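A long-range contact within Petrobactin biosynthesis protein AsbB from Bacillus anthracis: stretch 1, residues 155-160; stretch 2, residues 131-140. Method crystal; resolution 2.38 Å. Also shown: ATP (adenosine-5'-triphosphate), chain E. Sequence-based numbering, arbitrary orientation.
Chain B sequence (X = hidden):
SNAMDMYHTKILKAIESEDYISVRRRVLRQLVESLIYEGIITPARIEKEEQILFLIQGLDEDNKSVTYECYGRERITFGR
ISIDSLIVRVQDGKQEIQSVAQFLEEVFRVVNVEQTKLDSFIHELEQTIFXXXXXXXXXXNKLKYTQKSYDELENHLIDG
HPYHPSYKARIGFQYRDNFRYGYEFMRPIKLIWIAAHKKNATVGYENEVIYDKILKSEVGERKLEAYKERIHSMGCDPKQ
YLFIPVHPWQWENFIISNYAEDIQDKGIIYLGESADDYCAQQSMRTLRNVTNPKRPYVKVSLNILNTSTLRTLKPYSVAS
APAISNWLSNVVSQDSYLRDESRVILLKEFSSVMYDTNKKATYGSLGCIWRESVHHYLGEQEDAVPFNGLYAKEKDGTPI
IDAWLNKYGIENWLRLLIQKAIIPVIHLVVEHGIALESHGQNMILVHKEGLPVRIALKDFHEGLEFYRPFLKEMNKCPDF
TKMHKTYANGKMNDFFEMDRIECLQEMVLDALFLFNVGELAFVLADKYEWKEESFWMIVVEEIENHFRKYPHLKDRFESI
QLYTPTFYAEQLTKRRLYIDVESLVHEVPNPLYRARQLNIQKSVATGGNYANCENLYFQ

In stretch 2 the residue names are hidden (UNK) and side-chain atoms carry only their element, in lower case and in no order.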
# COMPACT_ATOMS: atom_id res chain seq x y z
N ASN B 155 -13.77 -19.63 -14.16
CA ASN B 155 -12.51 -19.00 -14.54
C ASN B 155 -12.45 -18.46 -15.98
O ASN B 155 -11.59 -17.64 -16.30
CB ASN B 155 -11.32 -19.93 -14.29
CG ASN B 155 -11.24 -20.38 -12.84
OD1 ASN B 155 -11.69 -21.48 -12.48
ND2 ASN B 155 -10.69 -19.52 -11.99
N HIS B 156 -13.38 -18.89 -16.82
CA HIS B 156 -13.41 -18.33 -18.17
C HIS B 156 -14.28 -17.08 -18.36
O HIS B 156 -14.14 -16.37 -19.37
CB HIS B 156 -13.63 -19.42 -19.24
CG HIS B 156 -12.42 -20.29 -19.45
ND1 HIS B 156 -11.28 -19.84 -20.09
CD2 HIS B 156 -12.16 -21.56 -19.07
CE1 HIS B 156 -10.38 -20.81 -20.11
NE2 HIS B 156 -10.89 -21.86 -19.50
N LEU B 157 -15.11 -16.74 -17.37
CA LEU B 157 -15.76 -15.44 -17.50
C LEU B 157 -14.83 -14.50 -16.77
O LEU B 157 -14.84 -14.39 -15.54
CB LEU B 157 -17.09 -15.41 -16.76
CG LEU B 157 -18.12 -16.51 -16.91
CD1 LEU B 157 -19.15 -16.31 -15.80
CD2 LEU B 157 -18.75 -16.45 -18.30
N ILE B 158 -14.10 -13.76 -17.56
CA ILE B 158 -13.09 -12.87 -17.03
C ILE B 158 -13.54 -11.42 -16.98
O ILE B 158 -12.76 -10.54 -16.65
CB ILE B 158 -11.76 -13.05 -17.79
CG1 ILE B 158 -11.87 -12.47 -19.21
CG2 ILE B 158 -11.33 -14.58 -17.78
CD1 ILE B 158 -10.57 -12.48 -19.94
N ASP B 159 -14.79 -11.15 -17.36
CA ASP B 159 -15.18 -9.74 -17.55
C ASP B 159 -15.40 -8.95 -16.26
O ASP B 159 -15.16 -7.74 -16.22
CB ASP B 159 -16.36 -9.61 -18.53
CG ASP B 159 -15.93 -9.83 -20.01
OD1 ASP B 159 -14.78 -9.45 -20.35
OD2 ASP B 159 -16.72 -10.40 -20.80
N GLY B 160 -15.82 -9.63 -15.20
CA GLY B 160 -16.07 -8.93 -13.96
C GLY B 160 -17.30 -8.06 -14.09
O GLY B 160 -18.14 -8.23 -14.99
N UNK B 131 -4.99 -4.42 -14.81
CA UNK B 131 -5.24 -5.83 -14.63
C UNK B 131 -6.17 -6.43 -15.69
O UNK B 131 -5.98 -7.60 -16.05
c UNK B 131 -4.63 -6.34 -12.23
c UNK B 131 -4.35 -5.06 -11.44
c UNK B 131 -3.37 -5.33 -10.29
c UNK B 131 -5.77 -6.14 -13.23
n UNK B 131 -3.23 -4.19 -9.34
N UNK B 132 -7.15 -5.68 -16.20
CA UNK B 132 -8.05 -6.31 -17.13
C UNK B 132 -7.44 -6.42 -18.53
O UNK B 132 -7.70 -7.38 -19.25
c UNK B 132 -9.44 -5.69 -17.18
o UNK B 132 -10.42 -7.83 -17.78
c UNK B 132 -10.43 -6.58 -17.96
o UNK B 132 -11.20 -6.04 -18.78
N UNK B 133 -6.60 -5.45 -18.89
CA UNK B 133 -5.85 -5.51 -20.14
C UNK B 133 -5.05 -6.81 -20.26
O UNK B 133 -5.07 -7.45 -21.30
c UNK B 133 -4.86 -4.33 -20.28
o UNK B 133 -5.59 -3.11 -20.43
c UNK B 133 -3.94 -4.54 -21.48
N UNK B 134 -4.37 -7.22 -19.21
CA UNK B 134 -3.61 -8.47 -19.25
C UNK B 134 -4.56 -9.67 -19.42
O UNK B 134 -4.30 -10.61 -20.20
c UNK B 134 -1.93 -9.96 -18.05
c UNK B 134 -1.83 -7.47 -17.81
c UNK B 134 -1.46 -7.18 -16.38
c UNK B 134 -2.76 -8.66 -17.97
N UNK B 135 -5.67 -9.65 -18.69
CA UNK B 135 -6.62 -10.76 -18.85
C UNK B 135 -7.24 -10.83 -20.28
O UNK B 135 -7.28 -11.90 -20.88
c UNK B 135 -7.69 -10.72 -17.78
N UNK B 136 -7.73 -9.70 -20.80
CA UNK B 136 -8.31 -9.67 -22.15
C UNK B 136 -7.25 -10.07 -23.18
O UNK B 136 -7.55 -10.70 -24.18
o UNK B 136 -11.53 -9.31 -22.59
c UNK B 136 -11.13 -8.79 -21.56
c UNK B 136 -9.98 -7.82 -21.58
c UNK B 136 -8.87 -8.29 -22.50
n UNK B 136 -11.65 -9.08 -20.37
N UNK B 137 -5.99 -9.72 -22.92
CA UNK B 137 -4.95 -10.06 -23.86
C UNK B 137 -4.60 -11.56 -23.85
O UNK B 137 -4.28 -12.12 -24.88
c UNK B 137 -3.72 -9.21 -23.60
o UNK B 137 0.49 -10.22 -27.26
c UNK B 137 -2.60 -9.50 -24.54
c UNK B 137 -0.50 -10.01 -26.33
c UNK B 137 -2.59 -8.96 -25.81
c UNK B 137 -1.52 -10.30 -24.15
c UNK B 137 -0.46 -10.56 -25.05
c UNK B 137 -1.56 -9.21 -26.70
N UNK B 138 -4.68 -12.20 -22.70
CA UNK B 138 -4.36 -13.63 -22.62
C UNK B 138 -5.46 -14.58 -23.09
O UNK B 138 -5.18 -15.73 -23.40
c UNK B 138 -1.44 -14.12 -21.56
o UNK B 138 -1.36 -15.37 -21.46
c UNK B 138 -2.58 -13.42 -20.85
o UNK B 138 -0.61 -13.43 -22.21
c UNK B 138 -3.92 -14.00 -21.20
N UNK B 139 -6.70 -14.08 -23.15
CA UNK B 139 -7.87 -14.91 -23.45
C UNK B 139 -7.87 -15.41 -24.89
O UNK B 139 -7.47 -14.67 -25.81
n UNK B 139 -14.18 -13.69 -22.75
c UNK B 139 -13.22 -12.81 -23.02
c UNK B 139 -10.90 -12.38 -23.83
c UNK B 139 -9.62 -13.17 -24.22
c UNK B 139 -9.18 -14.17 -23.14
n UNK B 139 -13.44 -11.51 -22.82
n UNK B 139 -12.04 -13.24 -23.49
N UNK B 140 -8.35 -16.64 -25.08
CA UNK B 140 -8.44 -17.29 -26.41
C UNK B 140 -9.73 -16.99 -27.21
O UNK B 140 -10.62 -16.28 -26.76
s UNK B 140 -8.03 -19.69 -27.86
c UNK B 140 -8.24 -18.81 -26.27
PB ATP E . -17.06 -13.21 -2.14
O1B ATP E . -15.63 -13.54 -1.82
O2B ATP E . -17.71 -12.56 -0.94
O3B ATP E . -17.83 -14.52 -2.55
PA ATP E . -16.53 -10.83 -3.34
O1A ATP E . -15.38 -10.82 -2.35
O2A ATP E . -17.61 -9.81 -3.01
O3A ATP E . -17.17 -12.25 -3.36
O5' ATP E . -15.92 -10.52 -4.76
C5' ATP E . -16.49 -11.04 -5.90
C4' ATP E . -16.13 -10.41 -7.13
O4' ATP E . -17.14 -10.73 -8.15
C3' ATP E . -16.14 -8.94 -6.99
O3' ATP E . -14.90 -8.43 -7.28
C2' ATP E . -17.15 -8.47 -7.96
O2' ATP E . -16.78 -7.29 -8.53
C1' ATP E . -17.18 -9.58 -8.95
N9 ATP E . -18.30 -9.59 -9.85
C8 ATP E . -18.18 -9.68 -11.19
N7 ATP E . -19.42 -9.66 -11.71
C5 ATP E . -20.32 -9.55 -10.71
C6 ATP E . -21.72 -9.49 -10.69
N6 ATP E . -22.46 -9.54 -11.92
N1 ATP E . -22.36 -9.39 -9.50
C2 ATP E . -21.65 -9.35 -8.35
N3 ATP E . -20.30 -9.40 -8.34
C4 ATP E . -19.61 -9.51 -9.50
O HOH W 1 -15.97 -10.33 -23.44

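Position 131 carries four carbons in a row ending in a nitrogen, and its side chain is out of reach of stretch 1. An unbranched chain with a terminal amine is lysine, Lys131.

Position 132 has two carbons, the second bearing two oxygens. One oxygen lies 3.8 Å from Ile158 O, and CA-to-CB points toward stretch 1. Two oxygens on the second carbon make a short carboxylate: Asp132.

At position 133 one carbon carries an oxygen and a carbon, out of reach of stretch 1: a beta-branched hydroxyl, Thr133. Position 134 has four carbons forked at the first, one arm two carbons long. That fork defines isoleucine, Ile134, which is also out of reach.

Position 135 has a single carbon, CB, 4.0 Å from Ile158 CD1, while its backbone O is 3.5 Å from the same CD1. This is Ala135; Ile158 CD1 sits against both its CB and its backbone O.

Position 136 shows three carbons, the third bearing one oxygen and one nitrogen. Its CA-to-CB bond runs sideways, but its end comes nearer: the nitrogen lies 3.6 Å from Ile158 CG1 and 3.2 Å from Asp159 OD1. The terminal amide makes it Gln136, whose NE2 gives Asp159 OD1 a weak hydrogen bond (131°). A straighter bond joins Gln136 NE2 to Asp132 OD1 (3.1 Å, 175°).

Position 137 has one carbon, then a six-carbon ring bearing an oxygen; its CA-to-CB bond points away from stretch 1, and the side chain makes no contact: Tyr137. Position 138 has three carbons, the third with two oxygens, and its end leads away; it is Glu138.

Position 139 extends through three carbons and a nitrogen to a carbon bearing two more nitrogens. Its CB is 3.9 Å from Ile158 CD1, which also lies over one face of the terminal group, and a terminal nitrogen is 3.5 Å from Asp159 OD1. This guanidinium identifies Arg139. Its NH1 forms the salt bridge with Asp159 OD1, and Arg139 NH1 donates to Gln136 OE1 at 2.9 Å.

Position 140, one carbon then sulfur, is Cys140, and makes no contact with stretch 1.

The contact, burying 255 Å² in total, combines an apolar anchor with a polar cluster. The CA-to-CB bond of Ile158 (chi1 p, chi2 t) points toward stretch 2, and its side chain packs on Ala135 and Arg139. Beside it, Asp159 OD1 meets both Gln136 and Arg139, while water 1 accepts from Arg139 NH1 (2.9 Å to the water O) and donates to Asp159 OD2 (2.7 Å from the water O), adding a bridge to the long salt bridge. The Gln136 amide links Asp132 to Arg139, so the side chains of Asp132, Gln136, Arg139 and Asp159 form one connected network.

Stretch 2 131-140: KDTIAQYERC
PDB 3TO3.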